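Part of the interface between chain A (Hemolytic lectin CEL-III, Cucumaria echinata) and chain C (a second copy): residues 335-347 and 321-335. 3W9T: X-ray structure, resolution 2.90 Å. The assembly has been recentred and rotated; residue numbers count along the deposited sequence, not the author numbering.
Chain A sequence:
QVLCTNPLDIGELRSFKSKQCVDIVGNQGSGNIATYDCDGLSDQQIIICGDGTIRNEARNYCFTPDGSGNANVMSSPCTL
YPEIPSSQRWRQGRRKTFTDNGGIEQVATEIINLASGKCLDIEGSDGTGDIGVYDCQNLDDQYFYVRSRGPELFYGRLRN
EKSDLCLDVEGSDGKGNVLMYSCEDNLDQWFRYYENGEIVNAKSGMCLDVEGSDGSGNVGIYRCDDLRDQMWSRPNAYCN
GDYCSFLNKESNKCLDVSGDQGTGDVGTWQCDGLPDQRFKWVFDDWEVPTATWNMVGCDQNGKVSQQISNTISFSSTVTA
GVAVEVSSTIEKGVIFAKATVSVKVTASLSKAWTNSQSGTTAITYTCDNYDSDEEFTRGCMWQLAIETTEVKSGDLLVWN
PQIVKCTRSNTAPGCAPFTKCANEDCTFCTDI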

# COMPACT_ATOMS: atom_id res chain seq x y z
N ILE A 335 84.10 -0.48 -27.45
CA ILE A 335 84.19 -0.26 -28.91
C ILE A 335 82.85 -0.47 -29.65
O ILE A 335 82.66 -1.43 -30.40
CB ILE A 335 85.40 -0.96 -29.61
CG1 ILE A 335 86.73 -0.53 -28.97
CG2 ILE A 335 85.46 -0.62 -31.10
CD1 ILE A 335 87.24 -1.48 -27.92
N PHE A 336 81.91 0.39 -29.25
CA PHE A 336 81.10 1.26 -30.10
C PHE A 336 79.58 1.15 -29.93
O PHE A 336 78.90 2.17 -29.75
CB PHE A 336 81.58 1.32 -31.57
CG PHE A 336 80.83 0.42 -32.51
CD1 PHE A 336 79.80 0.93 -33.30
CD2 PHE A 336 81.17 -0.92 -32.62
CE1 PHE A 336 79.11 0.10 -34.17
CE2 PHE A 336 80.48 -1.75 -33.49
CZ PHE A 336 79.45 -1.25 -34.27
N ALA A 337 79.08 -0.08 -29.96
CA ALA A 337 77.67 -0.36 -29.71
C ALA A 337 77.50 -0.97 -28.32
O ALA A 337 78.11 -2.00 -28.01
CB ALA A 337 77.12 -1.29 -30.78
N LYS A 338 76.66 -0.34 -27.49
CA LYS A 338 76.39 -0.80 -26.12
C LYS A 338 75.01 -1.46 -26.00
O LYS A 338 74.05 -1.02 -26.63
CB LYS A 338 76.50 0.36 -25.12
CG LYS A 338 77.86 1.03 -25.08
CD LYS A 338 77.95 2.05 -23.96
CE LYS A 338 79.39 2.54 -23.78
NZ LYS A 338 79.54 3.43 -22.60
N ALA A 339 74.91 -2.51 -25.17
CA ALA A 339 73.65 -3.25 -24.98
C ALA A 339 73.41 -3.71 -23.54
O ALA A 339 74.24 -4.41 -22.95
CB ALA A 339 73.58 -4.43 -25.94
N THR A 340 72.26 -3.31 -22.99
CA THR A 340 71.86 -3.66 -21.62
C THR A 340 70.54 -4.44 -21.53
O THR A 340 69.70 -4.39 -22.43
CB THR A 340 71.80 -2.41 -20.70
OG1 THR A 340 70.83 -2.61 -19.67
CG2 THR A 340 71.43 -1.16 -21.49
N VAL A 341 70.38 -5.14 -20.41
CA VAL A 341 69.19 -5.92 -20.09
C VAL A 341 68.87 -5.68 -18.60
O VAL A 341 69.72 -5.92 -17.74
CB VAL A 341 69.49 -7.41 -20.45
CG1 VAL A 341 69.11 -8.42 -19.38
CG2 VAL A 341 69.09 -7.76 -21.88
N SER A 342 67.67 -5.16 -18.32
CA SER A 342 67.25 -4.81 -16.94
C SER A 342 66.11 -5.68 -16.41
O SER A 342 65.15 -5.97 -17.14
CB SER A 342 66.81 -3.34 -16.85
OG SER A 342 67.90 -2.45 -16.95
N VAL A 343 66.21 -6.07 -15.14
CA VAL A 343 65.12 -6.77 -14.46
C VAL A 343 64.77 -6.07 -13.15
O VAL A 343 65.59 -5.99 -12.24
CB VAL A 343 65.44 -8.26 -14.23
CG1 VAL A 343 64.41 -8.89 -13.30
CG2 VAL A 343 65.47 -9.02 -15.55
N LYS A 344 63.53 -5.56 -13.09
CA LYS A 344 63.02 -4.82 -11.95
C LYS A 344 61.88 -5.59 -11.30
O LYS A 344 61.02 -6.16 -11.99
CB LYS A 344 62.51 -3.46 -12.43
CG LYS A 344 62.23 -2.43 -11.35
CD LYS A 344 61.85 -1.11 -12.00
CE LYS A 344 63.04 -0.46 -12.70
NZ LYS A 344 62.62 0.77 -13.43
N VAL A 345 61.88 -5.63 -9.96
CA VAL A 345 60.77 -6.24 -9.21
C VAL A 345 60.21 -5.27 -8.17
O VAL A 345 60.96 -4.79 -7.30
CB VAL A 345 61.16 -7.59 -8.57
CG1 VAL A 345 60.16 -7.98 -7.49
CG2 VAL A 345 61.22 -8.69 -9.62
N THR A 346 58.92 -4.97 -8.27
CA THR A 346 58.25 -4.04 -7.36
C THR A 346 57.17 -4.76 -6.55
O THR A 346 56.53 -5.69 -7.05
CB THR A 346 57.61 -2.85 -8.12
OG1 THR A 346 58.33 -2.60 -9.33
CG2 THR A 346 57.60 -1.58 -7.27
N ALA A 347 56.99 -4.34 -5.31
CA ALA A 347 55.93 -4.87 -4.45
C ALA A 347 55.31 -3.74 -3.64
O ALA A 347 56.02 -3.03 -2.92
CB ALA A 347 56.49 -5.95 -3.54
N GLY C 321 49.90 -5.64 -4.64
CA GLY C 321 50.26 -5.80 -6.06
C GLY C 321 51.69 -6.22 -6.29
O GLY C 321 52.54 -6.06 -5.41
N VAL C 322 51.96 -6.73 -7.49
CA VAL C 322 53.27 -7.28 -7.84
C VAL C 322 53.47 -7.08 -9.35
O VAL C 322 52.55 -7.35 -10.15
CB VAL C 322 53.27 -8.76 -7.37
CG1 VAL C 322 53.22 -9.83 -8.46
CG2 VAL C 322 54.13 -9.02 -6.15
N ALA C 323 54.64 -6.57 -9.72
CA ALA C 323 54.96 -6.27 -11.13
C ALA C 323 56.33 -6.81 -11.57
O ALA C 323 57.30 -6.75 -10.82
CB ALA C 323 54.86 -4.77 -11.38
N VAL C 324 56.39 -7.35 -12.79
CA VAL C 324 57.68 -7.66 -13.42
C VAL C 324 57.89 -6.93 -14.74
O VAL C 324 57.08 -7.01 -15.67
CB VAL C 324 58.08 -9.17 -13.49
CG1 VAL C 324 57.52 -10.05 -12.39
CG2 VAL C 324 58.21 -9.76 -14.90
N GLU C 325 59.00 -6.20 -14.79
CA GLU C 325 59.38 -5.44 -15.97
C GLU C 325 60.65 -6.03 -16.61
O GLU C 325 61.70 -6.11 -15.96
CB GLU C 325 59.59 -3.98 -15.57
CG GLU C 325 59.81 -3.01 -16.72
CD GLU C 325 59.55 -1.57 -16.31
OE1 GLU C 325 60.52 -0.78 -16.23
OE2 GLU C 325 58.38 -1.21 -16.07
N VAL C 326 60.56 -6.49 -17.86
CA VAL C 326 61.76 -6.98 -18.54
C VAL C 326 62.07 -6.19 -19.81
O VAL C 326 61.56 -6.49 -20.89
CB VAL C 326 61.90 -8.55 -18.66
CG1 VAL C 326 61.02 -9.35 -17.70
CG2 VAL C 326 62.05 -9.10 -20.07
N SER C 327 62.90 -5.17 -19.65
CA SER C 327 63.27 -4.29 -20.76
C SER C 327 64.65 -4.60 -21.35
O SER C 327 65.43 -5.37 -20.79
CB SER C 327 63.22 -2.83 -20.30
OG SER C 327 64.07 -2.64 -19.18
N SER C 328 64.94 -4.00 -22.50
CA SER C 328 66.25 -4.11 -23.14
C SER C 328 66.41 -2.95 -24.11
O SER C 328 65.42 -2.37 -24.57
CB SER C 328 66.40 -5.43 -23.89
OG SER C 328 65.81 -5.38 -25.18
N THR C 329 67.66 -2.60 -24.41
CA THR C 329 67.93 -1.51 -25.36
C THR C 329 69.20 -1.72 -26.22
O THR C 329 70.21 -2.23 -25.75
CB THR C 329 67.90 -0.12 -24.67
OG1 THR C 329 68.69 0.81 -25.42
CG2 THR C 329 68.38 -0.18 -23.22
N ILE C 330 69.10 -1.32 -27.49
CA ILE C 330 70.20 -1.39 -28.44
C ILE C 330 70.56 0.03 -28.87
O ILE C 330 69.75 0.73 -29.48
CB ILE C 330 69.85 -2.28 -29.67
CG1 ILE C 330 69.86 -3.77 -29.28
CG2 ILE C 330 70.80 -2.03 -30.84
CD1 ILE C 330 69.28 -4.71 -30.32
N GLU C 331 71.78 0.45 -28.55
CA GLU C 331 72.24 1.81 -28.82
C GLU C 331 73.63 1.84 -29.49
O GLU C 331 74.61 1.36 -28.92
CB GLU C 331 72.26 2.60 -27.51
CG GLU C 331 72.54 4.09 -27.65
CD GLU C 331 73.97 4.48 -27.30
OE1 GLU C 331 74.62 3.75 -26.52
OE2 GLU C 331 74.44 5.52 -27.81
N LYS C 332 73.71 2.41 -30.69
CA LYS C 332 74.98 2.54 -31.42
C LYS C 332 75.29 3.97 -31.93
O LYS C 332 74.38 4.62 -32.39
CB LYS C 332 74.96 1.61 -32.67
CG LYS C 332 73.76 1.80 -33.61
CD LYS C 332 73.88 0.98 -34.90
CE LYS C 332 72.74 1.29 -35.86
NZ LYS C 332 72.81 0.48 -37.10
N GLY C 333 76.49 4.55 -31.83
CA GLY C 333 77.05 5.30 -30.75
C GLY C 333 78.49 5.80 -30.95
O GLY C 333 79.14 6.03 -29.94
N VAL C 334 79.01 5.93 -32.18
CA VAL C 334 80.40 6.48 -32.39
C VAL C 334 80.48 7.64 -33.40
O VAL C 334 79.83 7.59 -34.45
CB VAL C 334 81.53 5.44 -32.72
CG1 VAL C 334 81.83 4.47 -31.59
CG2 VAL C 334 81.48 4.84 -34.13
N ILE C 335 81.32 8.64 -33.10
CA ILE C 335 81.45 9.90 -33.89
C ILE C 335 80.04 10.26 -34.43
O ILE C 335 79.83 10.18 -35.63
CB ILE C 335 82.48 9.74 -35.08
CG1 ILE C 335 83.87 9.28 -34.61
CG2 ILE C 335 82.65 11.04 -35.86
CD1 ILE C 335 84.15 7.80 -34.78

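How do the two backbones lie against each other? A strand of chain A that runs through 338-347 and a strand of chain C that runs through 321-332 lie side by side in antiparallel fashion, their N-to-C directions 166° apart and their axes approaching to 4.9 Å. The register is regular: K338(A) pairs with E331(C), T340(A) with T329(C), S342(A) with S327(C), K344(A) with E325(C) and T346(A) with A323(C), so that each step of two residues along one chain is matched by a step of two back along the other. The result is a sheet that passes from one copy of the lectin to the next, burying 932 Å² between the two stretches, both sides summed.

Which backbone bonds hold this ladder together? The shortest runs from K338(A) N to E331(C) O, at 3.0 Å; the return bond of that pair, E331(C) N to K338(A) O, is weak at 3.3 Å. Further along, the bonds are weak but repeat with the register. S342(A) N reaches S327(C) O at 3.3 Å, and K344(A) N reaches E325(C) O at 3.4 Å with an almost straight N-H...O angle of 173°; in both pairs a weak bond also returns from chain C to chain A. T329(C) N to T340(A) O and A323(C) N to T346(A) O, each 3.4 Å, complete the set. Between these rungs, the CA of S328(C) comes within 3.5 Å of T340(A) O, a CA-H...O contact of the kind that close antiparallel strands allow.

What meets on the face that carries the hydrogen-bonded pairs? Here the side chains are mostly polar. T340(A) and T329(C) touch through their methyls, CG2 of T340(A) to CG2 of T329(C) at 3.6 Å, while the hydroxyls of both residues are hydrogen-bonded elsewhere in the structure. Next along, S342(A) CB lies 3.7 Å from S327(C) OG. K344(A) and E325(C) add opposite charges: NZ of K344(A) stands 3.8 Å from OE1 of E325(C), a long salt bridge whose attraction reinforces the backbone pairing of the same two residues.

What lies on the other face, and how does the contact finish beyond the strands? The opposite face carries A339(A), V341(A), V343(A), V345(A) and A347(A) from one chain and V322(C), V324(C), V326(C), S328(C) and I330(C) from the other. It is richer in apolar groups, but contact between them across the seam is sparse; CG2 of V341(A) approaches CB of S328(C) at 4.1 Å. Past the strand of chain C, F336(A) CB packs tightly on V334(C) CG1 at 3.2 Å, an apolar contact. G333(C) leaves room beside F336(A): its CA is 3.8 Å from F336(A) O, and a CB in the ideal position would fall 3.0 Å from that F336(A) O, a clash that the glycine avoids.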